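Local coordinates for aminotransferase (Helicobacter pylori, PDB 2FNU), which catalyses the pyridoxal phosphate-dependent transamination of a UDP-4-keto sugar, the second step in making the pseudaminic acid that modifies flagellin, at residues Pro9-Asp12 and Lys13-Lys17; Leu231-Ile234 and Gln235-Leu238. All coordinates share one frame; numbering follows the deposited sequence.

Interaction 1. Residues Pro9-Asp12 and Lys13-Lys17; sequences PCLD and KEDKK. With UD1 (uridine-diphosphate-N-acetylglucosamine), chain F.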
ATOM      1  N   PRO B   9     -14.416  -9.461  10.018  1.00 14.91           N
ATOM      2  CA  PRO B   9     -14.765  -9.727   8.635  1.00 13.17           C
ATOM      3  C   PRO B   9     -15.811 -10.834   8.558  1.00 15.03           C
ATOM      4  O   PRO B   9     -15.849 -11.711   9.426  1.00 14.77           O
ATOM      5  CB  PRO B   9     -13.436 -10.208   8.026  1.00 15.43           C
ATOM      6  CG  PRO B   9     -12.680 -10.816   9.186  1.00 16.70           C
ATOM      7  CD  PRO B   9     -13.059  -9.944  10.365  1.00 17.63           C
ATOM      8  N   CYS B  10     -16.620 -10.798   7.508  1.00 16.09           N
ATOM      9  CA  CYS B  10     -17.693 -11.768   7.345  1.00 15.86           C
ATOM     10  C   CYS B  10     -17.618 -12.361   5.948  1.00 14.77           C
ATOM     11  O   CYS B  10     -18.371 -11.965   5.054  1.00 15.13           O
ATOM     12  CB  CYS B  10     -19.047 -11.091   7.581  1.00 17.38           C
ATOM     13  SG  CYS B  10     -19.196 -10.373   9.249  1.00 17.77           S
ATOM     14  N   LEU B  11     -16.702 -13.317   5.766  1.00 15.63           N
ATOM     15  CA  LEU B  11     -16.550 -14.001   4.473  1.00 16.37           C
ATOM     16  C   LEU B  11     -17.407 -15.248   4.421  1.00 17.64           C
ATOM     17  O   LEU B  11     -17.586 -15.906   5.440  1.00 19.03           O
ATOM     18  CB  LEU B  11     -15.080 -14.395   4.250  1.00 17.29           C
ATOM     19  CG  LEU B  11     -14.183 -13.361   3.557  1.00 26.59           C
ATOM     20  CD1 LEU B  11     -14.293 -12.001   4.193  1.00 22.77           C
ATOM     21  CD2 LEU B  11     -12.735 -13.830   3.529  1.00 19.67           C
ATOM     22  N   ASP B  12     -17.908 -15.574   3.232  1.00 15.73           N
ATOM     23  CA  ASP B  12     -18.681 -16.807   3.033  1.00 16.86           C
ATOM     24  C   ASP B  12     -18.033 -17.665   1.945  1.00 17.52           C
ATOM     25  O   ASP B  12     -16.961 -17.340   1.440  1.00 18.15           O
ATOM     26  CB  ASP B  12     -20.156 -16.502   2.712  1.00 18.57           C
ATOM     27  CG  ASP B  12     -20.347 -15.741   1.400  1.00 23.77           C
ATOM     28  OD1 ASP B  12     -21.473 -15.239   1.170  1.00 25.71           O
ATOM     29  OD2 ASP B  12     -19.401 -15.629   0.591  1.00 21.14           O
ATOM     30  N   LYS B  13     -18.685 -18.764   1.574  1.00 18.88           N
ATOM     31  CA  LYS B  13     -18.069 -19.689   0.607  1.00 20.59           C
ATOM     32  C   LYS B  13     -17.840 -19.090  -0.778  1.00 19.81           C
ATOM     33  O   LYS B  13     -16.886 -19.469  -1.469  1.00 22.42           O
ATOM     34  CB  LYS B  13     -18.848 -21.021   0.530  1.00 25.39           C
ATOM     35  CG  LYS B  13     -20.302 -20.915   0.087  1.00 40.38           C
ATOM     36  CD  LYS B  13     -20.469 -21.133  -1.420  1.00 53.75           C
ATOM     37  CE  LYS B  13     -21.937 -21.120  -1.839  1.00 52.30           C
ATOM     38  NZ  LYS B  13     -22.700 -22.253  -1.237  1.00 55.18           N
ATOM     39  N   GLU B  14     -18.713 -18.181  -1.206  1.00 18.38           N
ATOM     40  CA  GLU B  14     -18.557 -17.546  -2.511  1.00 22.12           C
ATOM     41  C   GLU B  14     -17.305 -16.667  -2.504  1.00 20.32           C
ATOM     42  O   GLU B  14     -16.567 -16.622  -3.498  1.00 20.63           O
ATOM     43  CB  GLU B  14     -19.794 -16.713  -2.878  1.00 21.18           C
ATOM     44  CG  GLU B  14     -21.015 -17.528  -3.308  1.00 31.05           C
ATOM     45  CD  GLU B  14     -22.138 -16.645  -3.857  1.00 37.88           C
ATOM     46  OE1 GLU B  14     -21.871 -15.460  -4.186  1.00 50.63           O
ATOM     47  OE2 GLU B  14     -23.289 -17.138  -3.963  1.00 61.53           O
ATOM     48  N   ASP B  15     -17.073 -15.974  -1.384  1.00 18.45           N
ATOM     49  CA  ASP B  15     -15.880 -15.132  -1.249  1.00 18.55           C
ATOM     50  C   ASP B  15     -14.621 -15.997  -1.365  1.00 19.91           C
ATOM     51  O   ASP B  15     -13.662 -15.643  -2.064  1.00 18.00           O
ATOM     52  CB  ASP B  15     -15.856 -14.410   0.099  1.00 17.68           C
ATOM     53  CG  ASP B  15     -17.016 -13.445   0.283  1.00 18.49           C
ATOM     54  OD1 ASP B  15     -17.513 -12.859  -0.709  1.00 18.81           O
ATOM     55  OD2 ASP B  15     -17.435 -13.278   1.451  1.00 19.89           O
ATOM     56  N   LYS B  16     -14.624 -17.124  -0.655  1.00 17.75           N
ATOM     57  CA  LYS B  16     -13.459 -18.019  -0.644  1.00 20.10           C
ATOM     58  C   LYS B  16     -13.213 -18.638  -2.016  1.00 23.26           C
ATOM     59  O   LYS B  16     -12.062 -18.719  -2.466  1.00 22.51           O
ATOM     60  CB  LYS B  16     -13.615 -19.075   0.462  1.00 20.38           C
ATOM     61  CG  LYS B  16     -13.796 -18.418   1.829  1.00 20.91           C
ATOM     62  CD  LYS B  16     -14.170 -19.411   2.934  1.00 23.70           C
ATOM     63  CE  LYS B  16     -14.484 -18.692   4.235  1.00 26.15           C
ATOM     64  NZ  LYS B  16     -14.915 -19.628   5.308  1.00 28.71           N
ATOM     65  N   LYS B  17     -14.285 -19.042  -2.696  1.00 19.43           N
ATOM     66  CA  LYS B  17     -14.206 -19.510  -4.090  1.00 24.43           C
ATOM     67  C   LYS B  17     -13.596 -18.461  -5.016  1.00 22.98           C
ATOM     68  O   LYS B  17     -12.762 -18.774  -5.877  1.00 23.78           O
ATOM     69  CB  LYS B  17     -15.596 -19.887  -4.615  1.00 22.07           C
ATOM     70  CG  LYS B  17     -15.606 -20.472  -6.019  1.00 34.13           C
ATOM     71  CD  LYS B  17     -17.008 -20.982  -6.377  1.00 33.31           C
ATOM     72  CE  LYS B  17     -17.027 -21.684  -7.727  1.00 47.21           C
ATOM     73  NZ  LYS B  17     -16.549 -23.093  -7.623  1.00 53.04           N
TER
HETATM   74  C1' UD1 F 904      -8.162   1.644  13.392  1.00 33.73           C
HETATM   75  C2' UD1 F 904      -9.481   2.398  13.640  1.00 24.62           C
HETATM   76  C3' UD1 F 904     -10.571   2.012  12.646  1.00 27.42           C
HETATM   77  C4' UD1 F 904     -10.030   2.031  11.209  1.00 37.33           C
HETATM   78  C5' UD1 F 904      -8.688   1.298  11.025  1.00 41.11           C
HETATM   79  C6' UD1 F 904      -8.860  -0.222  10.957  1.00 48.72           C
HETATM   80  C7' UD1 F 904      -9.678   2.998  16.025  1.00 34.59           C
HETATM   81  C8' UD1 F 904     -10.048   2.550  17.413  1.00 35.78           C
HETATM   82  N2' UD1 F 904      -9.930   2.162  15.012  1.00 29.11           N
HETATM   83  O1' UD1 F 904      -8.280   0.283  13.814  1.00 38.26           O
HETATM   84  O3' UD1 F 904     -11.677   2.940  12.738  1.00 22.23           O
HETATM   85  O5' UD1 F 904      -7.727   1.692  12.019  1.00 35.47           O
HETATM   86  O7' UD1 F 904      -9.178   4.083  15.848  1.00 25.14           O
HETATM   87  N1  UD1 F 904     -10.097  -7.398  13.765  1.00 39.49           N
HETATM   88  C2  UD1 F 904     -10.555  -8.572  13.135  1.00 41.53           C
HETATM   89  N3  UD1 F 904      -9.976  -8.991  11.998  1.00 34.64           N
HETATM   90  C4  UD1 F 904      -8.955  -8.325  11.440  1.00 39.50           C
HETATM   91  C5  UD1 F 904      -8.455  -7.156  12.013  1.00 31.27           C
HETATM   92  C6  UD1 F 904      -9.020  -6.682  13.190  1.00 34.35           C
HETATM   93  O2  UD1 F 904     -11.506  -9.218  13.641  1.00 40.02           O
HETATM   94  O4  UD1 F 904      -8.451  -8.756  10.386  1.00 37.16           O
HETATM   95  C1B UD1 F 904     -10.744  -6.969  15.021  1.00 37.32           C
HETATM   96  C2B UD1 F 904     -10.016  -7.655  16.169  1.00 38.41           C
HETATM   97  O2' UD1 F 904     -10.976  -8.116  17.124  1.00 38.23           O
HETATM   98  C3B UD1 F 904      -9.148  -6.569  16.765  1.00 38.49           C
HETATM   99  C4B UD1 F 904      -9.942  -5.313  16.474  1.00 39.02           C
HETATM  100  O4B UD1 F 904     -10.624  -5.557  15.238  1.00 32.49           O
HETATM  101  O3B UD1 F 904      -8.926  -6.728  18.172  1.00 40.50           O
HETATM  102  C5B UD1 F 904      -9.015  -4.123  16.333  1.00 37.19           C
HETATM  103  O5B UD1 F 904      -9.814  -2.981  16.057  1.00 36.53           O
HETATM  104  PA  UD1 F 904      -9.189  -1.514  16.308  1.00 39.17           P
HETATM  105  O1A UD1 F 904     -10.171  -0.486  15.765  1.00 32.56           O
HETATM  106  O2A UD1 F 904      -8.743  -1.434  17.758  1.00 30.63           O
HETATM  107  O3A UD1 F 904      -7.908  -1.672  15.329  1.00 33.30           O
HETATM  108  PB  UD1 F 904      -7.109  -0.426  14.677  1.00 33.67           P
HETATM  109  O1B UD1 F 904      -6.659   0.528  15.773  1.00 36.47           O
HETATM  110  O2B UD1 F 904      -6.104  -1.010  13.695  1.00 32.40           O
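D12 and D15 exchange bonds at the start of helix 13-23, each giving its backbone N-H to the other's carboxylate. D15 N reaches D12 OD2 at 3.1 Å, nearly in line with that oxygen's C-O bond. In return D12 N lies 2.9 Å from D15 OD2, which it meets from above the carboxylate plane, 38° out of it. The torsions explain the exchange: D12 sets CG between its own backbone N and carbonyl carbon (chi1 64°), folding OD2 over the first turn, while D15 turns CG beside its N and opposite its carbonyl carbon (chi1 -63°), which sends OD2 back past the helix start. This reciprocal pair is a capping box, with D12 as N-cap residue, and it is followed by the regular turn bond from K16 N to D12 O, 3.1 Å long. The two side chains cross at about a right angle, and D12 OD2 comes within 3.2 Å of D15 OD2. That approach of like charges is probably eased by K245, which makes salt bridges to OD1 of both aspartates, while S241 and Q242 donate to D15. The branch carbon L11 CG lies 3.9 Å from D15 OD2, placing the leucine beside the capping carboxylate. Next to D15 in the first turn, K16 runs its extended chain past the D12 carbonyl, with K16 CG 3.4 Å from D12 O, before its NZ bonds to N24 OD1 of the second subunit. Upstream, P9 belongs to the nucleotide-sugar pocket: P9 CD is 3.6 Å from N3 of the uracil of UD1, and the proline also packs on K26 of the second subunit, whose backbone O is hydrogen-bonded to the ligand.

Interaction 2. Residues Leu231-Ile234 and Gln235-Leu238; sequences LNEI and QSAL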
ATOM      1  N   LEU B 231      -4.308  -2.257  -5.624  1.00 11.19           N
ATOM      2  CA  LEU B 231      -4.996  -3.390  -5.031  1.00 11.46           C
ATOM      3  C   LEU B 231      -4.807  -4.580  -5.970  1.00 13.01           C
ATOM      4  O   LEU B 231      -5.062  -4.472  -7.171  1.00 16.22           O
ATOM      5  CB  LEU B 231      -6.485  -3.070  -4.888  1.00 11.89           C
ATOM      6  CG  LEU B 231      -7.275  -4.051  -3.998  1.00 14.61           C
ATOM      7  CD1 LEU B 231      -6.885  -3.853  -2.524  1.00 16.07           C
ATOM      8  CD2 LEU B 231      -8.780  -3.851  -4.154  1.00 13.69           C
ATOM      9  N   ASN B 232      -4.357  -5.714  -5.438  1.00 14.81           N
ATOM     10  CA  ASN B 232      -4.079  -6.848  -6.326  1.00 14.33           C
ATOM     11  C   ASN B 232      -5.348  -7.628  -6.690  1.00 15.99           C
ATOM     12  O   ASN B 232      -6.451  -7.285  -6.239  1.00 15.62           O
ATOM     13  CB  ASN B 232      -3.007  -7.749  -5.705  1.00 15.15           C
ATOM     14  CG  ASN B 232      -3.416  -8.290  -4.352  1.00 14.95           C
ATOM     15  OD1 ASN B 232      -2.822  -7.964  -3.311  1.00 19.85           O
ATOM     16  ND2 ASN B 232      -4.460  -9.090  -4.351  1.00 11.65           N
ATOM     17  N   GLU B 233      -5.198  -8.670  -7.518  1.00 15.17           N
ATOM     18  CA  GLU B 233      -6.362  -9.397  -8.029  1.00 15.25           C
ATOM     19  C   GLU B 233      -7.019 -10.268  -6.973  1.00 14.88           C
ATOM     20  O   GLU B 233      -8.225 -10.516  -7.037  1.00 17.35           O
ATOM     21  CB  GLU B 233      -5.982 -10.256  -9.237  1.00 15.80           C
ATOM     22  CG  GLU B 233      -5.554  -9.441 -10.422  1.00 17.77           C
ATOM     23  CD  GLU B 233      -6.736  -8.802 -11.117  1.00 24.99           C
ATOM     24  OE1 GLU B 233      -6.995  -7.609 -10.867  1.00 22.42           O
ATOM     25  OE2 GLU B 233      -7.426  -9.504 -11.886  1.00 22.69           O
ATOM     26  N   ILE B 234      -6.235 -10.762  -6.024  1.00 14.55           N
ATOM     27  CA  ILE B 234      -6.781 -11.614  -4.968  1.00 14.61           C
ATOM     28  C   ILE B 234      -7.771 -10.770  -4.157  1.00 13.97           C
ATOM     29  O   ILE B 234      -8.917 -11.163  -3.946  1.00 15.71           O
ATOM     30  CB  ILE B 234      -5.672 -12.152  -4.055  1.00 15.27           C
ATOM     31  CG1 ILE B 234      -4.678 -13.024  -4.852  1.00 17.12           C
ATOM     32  CG2 ILE B 234      -6.270 -12.956  -2.901  1.00 18.53           C
ATOM     33  CD1 ILE B 234      -3.403 -13.352  -4.054  1.00 18.40           C
ATOM     34  N   GLN B 235      -7.343  -9.574  -3.761  1.00 13.45           N
ATOM     35  CA  GLN B 235      -8.182  -8.708  -2.939  1.00 14.29           C
ATOM     36  C   GLN B 235      -9.336  -8.144  -3.746  1.00 13.77           C
ATOM     37  O   GLN B 235     -10.412  -7.924  -3.204  1.00 14.92           O
ATOM     38  CB  GLN B 235      -7.383  -7.522  -2.446  1.00 18.22           C
ATOM     39  CG  GLN B 235      -6.222  -7.829  -1.588  1.00 23.84           C
ATOM     40  CD  GLN B 235      -5.383  -6.575  -1.381  1.00 36.11           C
ATOM     41  OE1 GLN B 235      -5.342  -6.035  -0.279  1.00 22.41           O
ATOM     42  NE2 GLN B 235      -4.741  -6.083  -2.458  1.00 22.95           N
ATOM     43  N   SER B 236      -9.112  -7.873  -5.033  1.00 14.96           N
ATOM     44  CA  SER B 236     -10.189  -7.356  -5.891  1.00 13.69           C
ATOM     45  C   SER B 236     -11.301  -8.389  -6.072  1.00 16.02           C
ATOM     46  O   SER B 236     -12.489  -8.048  -6.127  1.00 17.68           O
ATOM     47  CB  SER B 236      -9.629  -6.949  -7.253  1.00 15.40           C
ATOM     48  OG  SER B 236      -8.743  -5.851  -7.113  1.00 16.77           O
ATOM     49  N   ALA B 237     -10.926  -9.661  -6.171  1.00 14.78           N
ATOM     50  CA  ALA B 237     -11.930 -10.728  -6.265  1.00 13.89           C
ATOM     51  C   ALA B 237     -12.751 -10.790  -4.984  1.00 14.06           C
ATOM     52  O   ALA B 237     -13.977 -10.948  -5.018  1.00 15.93           O
ATOM     53  CB  ALA B 237     -11.229 -12.074  -6.489  1.00 16.64           C
ATOM     54  N   LEU B 238     -12.068 -10.683  -3.842  1.00 13.14           N
ATOM     55  CA  LEU B 238     -12.748 -10.618  -2.570  1.00 14.47           C
ATOM     56  C   LEU B 238     -13.699  -9.422  -2.516  1.00 14.43           C
ATOM     57  O   LEU B 238     -14.858  -9.544  -2.105  1.00 15.93           O
ATOM     58  CB  LEU B 238     -11.710 -10.577  -1.449  1.00 16.62           C
ATOM     59  CG  LEU B 238     -12.228 -10.600  -0.025  1.00 19.25           C
ATOM     60  CD1 LEU B 238     -13.312 -11.682   0.155  1.00 18.74           C
ATOM     61  CD2 LEU B 238     -11.047 -10.799   0.957  1.00 18.29           C
TER
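S236 folds its hydroxyl back onto the carbonyl one turn earlier, donating from OG to N232 O at 2.8 Å. With OG opposite its own carbonyl carbon and beside its N (chi1 -66°), the hydroxyl comes from above the N232 carbonyl plane, 41° out of it. S236 N also reaches N232 O, at 3.0 Å, so two donors of one residue grip a single oxygen. The closest packing is beside this pair. L231 places its two methyls on different neighbours: CD1 lies against the amide end of Q235, 3.3 Å from Q235 CD, and CD2 sits 3.6 Å from S236 OG. The extended Q235 chain also crosses N232 at about a right angle, with their amide planes only 26° apart.

Further along, side-chain contact between the segments thins out. A237 and L238 are joined to E233 and I234 mainly by backbone bonds, including L238 N to I234 O at 3.2 Å, and the E233 side chain leads away to the backbone N atoms of R33 and S34. No solvent side results, because all eight residues are buried: helices 13-23 and 32-45 and the second subunit cover them. The arrangement is that of a helix start, with N232 in the N-cap position of helix 233-244 at the subunit interface, next to the substrate-binding residue T29.

Interaction 1 comes first along the chain and interaction 2 much later, the strands of the seven-stranded mixed sheet falling between them in sequence. Each lies at the N-terminal start of a helix, 13-23 and 233-244 respectively, and their centres are 13 Å apart. The two helix starts pack directly: L238 CD1 lies 3.7 Å from D15 CB on helix 13-23 and 3.9 Å from CG of L11 in the loop leading into it, so a capping residue of one helix rests on a leucine of the other. Both contacts also touch the second subunit. With P9 in one UD1 pocket and the E233 side chain about 6 Å from a bound UD1, the pair borders the nucleotide-sugar sites that the two subunits build together.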